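Local atomic coordinates of ribokinase (Cryptococcus neoformans var. grubii serotype A, PDB entry 6CW5), a protein that probably catalyses the magnesium- and ATP-dependent phosphorylation of D-ribose at O-5, giving D-ribose 5-phosphate for nucleotide synthesis and the pentose phosphate pathway. Residues Q144-L149 against P172-L176; C282-Y286 against V321-N325. All blocks are in the same frame, centred on the assembly; numbering follows the deposited sequence.

Contacts 1 and 2 lie on opposite sides of the chain's centre, with their own centres 22 Å apart and nearest atoms about 7 Å apart, and do not touch. Helix 51-61 borders both: Q144 and S173 of contact 1 meet K51, while V321 of contact 2 packs on F57, A58 and R61. Q55 of the same helix hydrogen-bonds Q144 NE2 and touches A284, which lies in segment 282-286 but outside the contact itself. Contact 1 holds E146, predicted to bind the substrate, whose side chain lies about 3 Å (nearest atoms) from a bound glycerol. Contact 2 begins one residue after D281, the predicted proton acceptor, and borders C311 of the predicted potassium site.

Contact 1: Q144-L149 against P172-L176; sequences QNEVPL and PSPML
N145 is gripped twice by the 172-176 loop. Its backbone N donates to S173 O at 3.0 Å, approaching from 49° above the carbonyl plane, while its side chain reaches past that carbonyl to the next one. With CG anti to the backbone N (chi1 -167°), the amide turns ND2 onto P174 O, 2.9 Å away along a nearly straight N-H...O line of 161°. The acceptor lies almost in the plane of the amide, so the bond fixes how that flat group is rotated. The CD1 methyl of L176 sits over one face of the amide, 3.4 Å from N145 ND2. The other methyl of L176, CD2, points elsewhere and meets L149 CD1 at 3.9 Å, the two leucines running about perpendicular.

On the opposite side of the amide plane the ring of P174, which follows a cis peptide bond, lies across the E146 side chain at about a right angle; P174 CD is 3.5 Å from E146 CG and 3.3 Å from N145 O. E146 is extended beyond CG, which carries its carboxylate clear of the proline. There OE1 accepts from S20 OG and from the backbone N of K51, whereas OE2 takes a hydrogen bond from a water that also reaches S173 OG, and is bonded to a glycerol as well.

Both loops leave the carboxyl ends of neighbouring parallel strands, 140-143 and 167-170. This places E146 at the predicted sugar pocket, in the position expected for a PfkB-family ribokinase; the glycerol, though probably from the crystallisation liquor, is consistent with that role.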
loop_
_atom_site.group_PDB
_atom_site.type_symbol
_atom_site.label_atom_id
_atom_site.label_comp_id
_atom_site.label_asym_id
_atom_site.label_seq_id
_atom_site.Cartn_x
_atom_site.Cartn_y
_atom_site.Cartn_z
ATOM N N GLN A 144 3.005 12.304 -3.806
ATOM C CA GLN A 144 2.171 12.674 -4.949
ATOM C C GLN A 144 1.328 11.465 -5.267
ATOM O O GLN A 144 0.940 10.751 -4.344
ATOM C CB GLN A 144 3.014 13.096 -6.157
ATOM C CG GLN A 144 4.137 14.101 -5.773
ATOM C CD GLN A 144 5.404 13.384 -5.338
ATOM O OE1 GLN A 144 5.634 12.225 -5.718
ATOM N NE2 GLN A 144 6.238 14.064 -4.529
ATOM N N ASN A 145 1.071 11.185 -6.553
ATOM C CA ASN A 145 0.230 10.022 -6.817
ATOM C C ASN A 145 0.733 9.222 -8.010
ATOM O O ASN A 145 -0.071 8.636 -8.736
ATOM C CB ASN A 145 -1.245 10.422 -7.049
ATOM C CG ASN A 145 -2.204 9.217 -7.000
ATOM O OD1 ASN A 145 -2.039 8.317 -6.168
ATOM N ND2 ASN A 145 -3.211 9.195 -7.899
ATOM N N GLU A 146 2.044 9.163 -8.219
ATOM C CA GLU A 146 2.589 8.389 -9.335
ATOM C C GLU A 146 3.180 7.058 -8.894
ATOM O O GLU A 146 3.895 6.426 -9.685
ATOM C CB GLU A 146 3.657 9.193 -10.091
ATOM C CG GLU A 146 3.065 10.379 -10.858
ATOM C CD GLU A 146 4.059 11.139 -11.735
ATOM O OE1 GLU A 146 5.293 11.087 -11.490
ATOM O OE2 GLU A 146 3.575 11.845 -12.658
ATOM N N VAL A 147 2.942 6.650 -7.647
ATOM C CA VAL A 147 3.313 5.336 -7.127
ATOM C C VAL A 147 2.038 4.697 -6.595
ATOM O O VAL A 147 0.987 5.374 -6.597
ATOM C CB VAL A 147 4.422 5.455 -6.060
ATOM C CG1 VAL A 147 5.592 6.232 -6.662
ATOM C CG2 VAL A 147 3.895 6.157 -4.774
ATOM N N PRO A 148 2.051 3.423 -6.144
ATOM C CA PRO A 148 0.788 2.784 -5.755
ATOM C C PRO A 148 0.164 3.560 -4.621
ATOM O O PRO A 148 0.853 3.939 -3.671
ATOM C CB PRO A 148 1.208 1.382 -5.279
ATOM C CG PRO A 148 2.478 1.107 -6.073
ATOM C CD PRO A 148 3.173 2.452 -6.120
ATOM N N LEU A 149 -1.151 3.789 -4.719
ATOM C CA LEU A 149 -1.784 4.647 -3.715
ATOM C C LEU A 149 -1.641 4.058 -2.319
ATOM O O LEU A 149 -1.491 4.795 -1.340
ATOM C CB LEU A 149 -3.259 4.861 -4.041
ATOM C CG LEU A 149 -4.060 5.741 -3.046
ATOM C CD1 LEU A 149 -3.430 7.131 -2.914
ATOM C CD2 LEU A 149 -5.561 5.824 -3.510
ATOM N N PRO A 172 -1.929 15.882 -5.422
ATOM C CA PRO A 172 -2.652 14.714 -5.999
ATOM C C PRO A 172 -2.545 14.629 -7.514
ATOM O O PRO A 172 -3.477 14.941 -8.271
ATOM C CB PRO A 172 -4.092 14.948 -5.551
ATOM C CG PRO A 172 -4.197 16.518 -5.454
ATOM C CD PRO A 172 -2.834 16.969 -4.975
ATOM N N SER A 173 -1.371 14.197 -7.975
ATOM C CA SER A 173 -1.071 14.154 -9.411
ATOM C C SER A 173 -0.446 12.808 -9.751
ATOM O O SER A 173 0.613 12.467 -9.198
ATOM C CB SER A 173 -0.121 15.283 -9.813
ATOM O OG SER A 173 0.222 15.144 -11.192
ATOM N N PRO A 174 -1.015 12.041 -10.683
ATOM C CA PRO A 174 -2.288 12.320 -11.384
ATOM C C PRO A 174 -3.464 12.263 -10.428
ATOM O O PRO A 174 -3.299 11.733 -9.351
ATOM C CB PRO A 174 -2.379 11.186 -12.402
ATOM C CG PRO A 174 -1.500 10.062 -11.799
ATOM C CD PRO A 174 -0.368 10.804 -11.155
ATOM N N MET A 175 -4.628 12.795 -10.813
ATOM C CA MET A 175 -5.742 12.888 -9.877
ATOM C C MET A 175 -6.243 11.503 -9.461
ATOM O O MET A 175 -6.268 10.554 -10.263
ATOM C CB MET A 175 -6.880 13.717 -10.513
ATOM C CG MET A 175 -8.091 13.979 -9.592
ATOM S SD MET A 175 -7.704 14.579 -7.971
ATOM C CE MET A 175 -6.819 16.111 -8.368
ATOM N N LEU A 176 -6.615 11.393 -8.185
ATOM C CA LEU A 176 -7.213 10.204 -7.592
ATOM C C LEU A 176 -8.659 10.084 -8.060
ATOM O O LEU A 176 -9.267 11.069 -8.493
ATOM C CB LEU A 176 -7.163 10.294 -6.047
ATOM C CG LEU A 176 -5.772 10.080 -5.402
ATOM C CD1 LEU A 176 -4.812 11.216 -5.750
ATOM C CD2 LEU A 176 -5.915 9.994 -3.870
HETATM O O HOH W 1 1.300 13.455 -12.942
#

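Contact 2: C282-Y286 against V321-N325; sequences CFAGY and VPTLN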
loop_
_atom_site.group_PDB
_atom_site.type_symbol
_atom_site.label_atom_id
_atom_site.label_comp_id
_atom_site.label_asym_id
_atom_site.label_seq_id
_atom_site.Cartn_x
_atom_site.Cartn_y
_atom_site.Cartn_z
ATOM N N CYS A 282 8.635 22.204 -9.239
ATOM C CA CYS A 282 9.574 23.172 -8.683
ATOM C C CYS A 282 8.954 23.905 -7.501
ATOM O O CYS A 282 9.536 23.967 -6.412
ATOM C CB CYS A 282 9.998 24.160 -9.764
ATOM S SG CYS A 282 11.257 25.300 -9.205
ATOM N N PHE A 283 7.757 24.455 -7.695
ATOM C CA PHE A 283 7.095 25.166 -6.611
ATOM C C PHE A 283 6.980 24.297 -5.360
ATOM O O PHE A 283 7.322 24.729 -4.252
ATOM C CB PHE A 283 5.715 25.646 -7.071
ATOM C CG PHE A 283 4.979 26.416 -6.023
ATOM C CD1 PHE A 283 5.146 27.783 -5.919
ATOM C CD2 PHE A 283 4.132 25.775 -5.135
ATOM C CE1 PHE A 283 4.471 28.501 -4.939
ATOM C CE2 PHE A 283 3.472 26.483 -4.157
ATOM C CZ PHE A 283 3.637 27.850 -4.068
ATOM N N ALA A 284 6.527 23.050 -5.524
ATOM C CA ALA A 284 6.308 22.180 -4.370
ATOM C C ALA A 284 7.596 21.944 -3.586
ATOM O O ALA A 284 7.609 22.008 -2.352
ATOM C CB ALA A 284 5.726 20.845 -4.833
ATOM N N GLY A 285 8.688 21.624 -4.283
ATOM C CA GLY A 285 9.942 21.402 -3.580
ATOM C C GLY A 285 10.477 22.659 -2.903
ATOM O O GLY A 285 10.966 22.607 -1.773
ATOM N N TYR A 286 10.392 23.810 -3.580
ATOM C CA TYR A 286 10.790 25.056 -2.931
ATOM C C TYR A 286 9.885 25.389 -1.750
ATOM O O TYR A 286 10.361 25.937 -0.747
ATOM C CB TYR A 286 10.804 26.218 -3.936
ATOM C CG TYR A 286 12.197 26.496 -4.454
ATOM C CD1 TYR A 286 12.977 27.507 -3.890
ATOM C CD2 TYR A 286 12.754 25.711 -5.469
ATOM C CE1 TYR A 286 14.276 27.747 -4.338
ATOM C CE2 TYR A 286 14.059 25.945 -5.926
ATOM C CZ TYR A 286 14.807 26.966 -5.353
ATOM O OH TYR A 286 16.094 27.212 -5.774
ATOM N N VAL A 321 15.274 23.607 -12.559
ATOM C CA VAL A 321 15.093 23.993 -11.160
ATOM C C VAL A 321 16.278 24.852 -10.730
ATOM O O VAL A 321 17.419 24.367 -10.703
ATOM C CB VAL A 321 14.946 22.769 -10.245
ATOM C CG1 VAL A 321 14.984 23.217 -8.802
ATOM C CG2 VAL A 321 13.653 22.033 -10.549
ATOM N N PRO A 322 16.060 26.116 -10.381
ATOM C CA PRO A 322 17.186 26.995 -10.038
ATOM C C PRO A 322 17.788 26.642 -8.683
ATOM O O PRO A 322 17.201 25.927 -7.867
ATOM C CB PRO A 322 16.553 28.390 -10.022
ATOM C CG PRO A 322 15.109 28.140 -9.677
ATOM C CD PRO A 322 14.760 26.810 -10.304
ATOM N N THR A 323 18.999 27.154 -8.461
ATOM C CA THR A 323 19.623 27.130 -7.148
ATOM C C THR A 323 19.103 28.293 -6.301
ATOM O O THR A 323 18.437 29.206 -6.794
ATOM C CB THR A 323 21.142 27.204 -7.274
ATOM O OG1 THR A 323 21.501 28.428 -7.926
ATOM C CG2 THR A 323 21.674 26.021 -8.083
ATOM N N LEU A 324 19.412 28.256 -5.005
ATOM C CA LEU A 324 18.892 29.258 -4.074
ATOM C C LEU A 324 19.573 30.606 -4.324
ATOM O O LEU A 324 20.784 30.752 -4.125
ATOM C CB LEU A 324 19.095 28.786 -2.638
ATOM C CG LEU A 324 18.537 29.693 -1.539
ATOM C CD1 LEU A 324 17.036 29.906 -1.719
ATOM C CD2 LEU A 324 18.850 29.116 -0.167
ATOM N N ASN A 325 18.793 31.595 -4.763
ATOM C CA ASN A 325 19.340 32.890 -5.180
ATOM C C ASN A 325 18.493 34.061 -4.690
ATOM O O ASN A 325 17.706 34.626 -5.450
ATOM C CB ASN A 325 19.462 32.945 -6.706
ATOM C CG ASN A 325 20.476 31.955 -7.249
ATOM O OD1 ASN A 325 20.344 31.458 -8.372
ATOM N ND2 ASN A 325 21.498 31.661 -6.451
#
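Y286 reaches out from helix 279-292 to V321, P322 and L324, among the last modelled residues near the C-terminus. Its CB starts over the preceding turn, 3.6 Å from C282 O, the carbonyl that also receives the backbone N-H of Y286. A chi1 of -98°, well off the staggered value, swings the ring so that this same oxygen lies in the ring plane at the edge, 3.8 Å from Y286 CD2. Further along that edge, CE2 meets the V321 methyl CG1 at 4.1 Å, the two side chains running antiparallel alongside each other. CE2 also lies 3.7 Å from P322 O, in the ring plane, the carbonyl that then takes the hydroxyl. Also near the ring plane, but beyond the other edge, L324 CD1 approaches CE1 at a loose 4.4 Å.

At the tip, the hydroxyl is the donor to the main chain: Y286 OH lies 2.7 Å from P322 O. It comes in from well above the carbonyl plane, 61° out of it, with a C=O...O angle of 116°; the bond is short, although the donor is not on a lone pair. The hydroxyl hangs over the following peptide, 3.2 Å from T323 C.

One turn back along the helix, C282 supplies the apolar flank. Its SG, anti to the backbone N, touches P322 CD at 4.0 Å and lies near V321 CG2. Helix 297-311 packs on both segments: C311 on C282, A307 on Y286 and I310 on P322.

Chemically, the contact is a single phenol-to-carbonyl hydrogen bond framed by apolar groups, with no charged pair between the two segments. The bond satisfies the tip of a buried tyrosine and ties segment 321-325 to the helix whose start carries D281, the predicted proton acceptor.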